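Local coordinates for calcium-binding EF hand family protein (Arabidopsis thaliana, PDB 6YIG), which is probably a calcium-binding adaptor of clathrin-mediated endocytosis, working in the plant TPLATE complex, whose EH domains bind lipids and proteins, at residues Q65-Y68 / N69-R72. Residues are numbered along the deposited sequence; the frame is centred on the assembly and turned at random.
Sequences QNFY and NSLR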
loop_
_atom_site.group_PDB
_atom_site.type_symbol
_atom_site.label_atom_id
_atom_site.label_comp_id
_atom_site.label_asym_id
_atom_site.label_seq_id
_atom_site.Cartn_x
_atom_site.Cartn_y
_atom_site.Cartn_z
ATOM N N GLN A 65 9.221 -2.460 -0.268
ATOM C CA GLN A 65 8.752 -2.650 1.098
ATOM C C GLN A 65 7.705 -1.603 1.444
ATOM O O GLN A 65 6.663 -1.916 2.034
ATOM C CB GLN A 65 9.937 -2.575 2.061
ATOM C CG GLN A 65 9.556 -2.679 3.505
ATOM C CD GLN A 65 10.669 -2.209 4.426
ATOM O OE1 GLN A 65 10.849 -1.005 4.646
ATOM N NE2 GLN A 65 11.427 -3.158 4.962
ATOM N N ASN A 66 7.993 -0.336 1.116
ATOM C CA ASN A 66 7.070 0.746 1.465
ATOM C C ASN A 66 5.724 0.553 0.767
ATOM O O ASN A 66 4.651 0.851 1.325
ATOM C CB ASN A 66 7.599 2.121 1.021
ATOM C CG ASN A 66 8.947 2.525 1.592
ATOM O OD1 ASN A 66 9.674 3.280 0.924
ATOM N ND2 ASN A 66 9.258 2.126 2.821
ATOM N N PHE A 67 5.771 0.174 -0.510
ATOM C CA PHE A 67 4.549 -0.008 -1.272
ATOM C C PHE A 67 3.772 -1.210 -0.769
ATOM O O PHE A 67 2.542 -1.148 -0.647
ATOM C CB PHE A 67 4.841 -0.148 -2.763
ATOM C CG PHE A 67 3.602 -0.236 -3.609
ATOM C CD1 PHE A 67 2.776 0.855 -3.760
ATOM C CD2 PHE A 67 3.249 -1.415 -4.222
ATOM C CE1 PHE A 67 1.612 0.759 -4.534
ATOM C CE2 PHE A 67 2.095 -1.512 -4.990
ATOM C CZ PHE A 67 1.296 -0.422 -5.156
ATOM N N TYR A 68 4.463 -2.307 -0.460
ATOM C CA TYR A 68 3.747 -3.439 0.111
ATOM C C TYR A 68 3.089 -3.036 1.424
ATOM O O TYR A 68 1.960 -3.452 1.717
ATOM C CB TYR A 68 4.664 -4.632 0.325
ATOM C CG TYR A 68 5.160 -5.398 -0.888
ATOM C CD1 TYR A 68 5.048 -4.912 -2.182
ATOM C CD2 TYR A 68 5.803 -6.600 -0.700
ATOM C CE1 TYR A 68 5.570 -5.614 -3.247
ATOM C CE2 TYR A 68 6.317 -7.312 -1.749
ATOM C CZ TYR A 68 6.180 -6.814 -3.032
ATOM O OH TYR A 68 6.712 -7.572 -4.070
ATOM N N ASN A 69 3.772 -2.223 2.232
ATOM C CA ASN A 69 3.149 -1.746 3.459
ATOM C C ASN A 69 1.945 -0.856 3.168
ATOM O O ASN A 69 0.926 -0.933 3.865
ATOM C CB ASN A 69 4.150 -1.001 4.334
ATOM C CG ASN A 69 5.104 -1.936 5.058
ATOM O OD1 ASN A 69 4.794 -3.094 5.312
ATOM N ND2 ASN A 69 6.264 -1.430 5.399
ATOM N N SER A 70 2.018 -0.021 2.127
ATOM C CA SER A 70 0.831 0.772 1.791
ATOM C C SER A 70 -0.315 -0.128 1.348
ATOM O O SER A 70 -1.478 0.182 1.610
ATOM C CB SER A 70 1.139 1.816 0.716
ATOM O OG SER A 70 1.194 1.278 -0.602
ATOM N N LEU A 71 -0.011 -1.231 0.671
ATOM C CA LEU A 71 -1.043 -2.197 0.288
ATOM C C LEU A 71 -1.674 -2.840 1.519
ATOM O O LEU A 71 -2.899 -3.039 1.578
ATOM C CB LEU A 71 -0.430 -3.270 -0.621
ATOM C CG LEU A 71 -0.074 -2.814 -2.046
ATOM C CD1 LEU A 71 0.754 -3.929 -2.724
ATOM C CD2 LEU A 71 -1.279 -2.418 -2.867
ATOM N N ARG A 72 -0.848 -3.179 2.521
ATOM C CA ARG A 72 -1.367 -3.761 3.751
ATOM C C ARG A 72 -2.280 -2.786 4.472
ATOM O O ARG A 72 -3.335 -3.173 4.978
ATOM C CB ARG A 72 -0.221 -4.189 4.673
ATOM C CG ARG A 72 0.605 -5.320 4.132
ATOM C CD ARG A 72 1.769 -5.705 5.053
ATOM N NE ARG A 72 2.481 -6.841 4.462
ATOM C CZ ARG A 72 3.622 -6.751 3.780
ATOM N NH1 ARG A 72 4.259 -5.603 3.643
ATOM N NH2 ARG A 72 4.134 -7.835 3.235
HETATM O O HOH W 1 7.533 1.001 4.697
#
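F67 holds CG anti to its own N (chi1 -176°) and L71 holds CG anti to its carbonyl carbon (chi1 -72°), two settings that lay the leucine branch against the phenylalanine ring one helical turn earlier. L71 CG sits over one face, displaced toward the rim, in a CH-pi contact 4.2 Å from the F67 ring centroid, while the methyl L71 CD1 comes to 3.6 Å from F67 CE2. S70 OG turns back to F67 O, donating a 2.8 Å hydrogen bond that lies in the carbonyl plane on a lone pair. The same F67 O accepts from L71 N at 2.9 Å, so in this conformer of S70 two donors share one carbonyl oxygen, with OG set obliquely near the F67 ring. These residues belong to helix 64-78 of an EH domain, directly after the loop that binds sodium in this crystal; the EF-hand loop nearer the N-terminus holds calcium. The inward side of the helix carries F67, which meets F36 edge-to-face, and L71, which reaches F13 of helix 12-20. On another side of the helix, R72, its chain extended from CG to NE, brings NH1 to 3.5 Å from Y68 CB; NH1 also makes a weak, bent hydrogen bond to N69 OD1 (3.1 Å, 133° at the hydrogen). F13 takes a cation-pi contact from R72 and meets the Y68 ring as well, whereas the phenol OH of Y68 bonds to R64. At the other end of the N69 amide, ND2 donates to a water 2.8 Å away, which also accepts from N66 ND2 and thus bridges two side chains three residues apart.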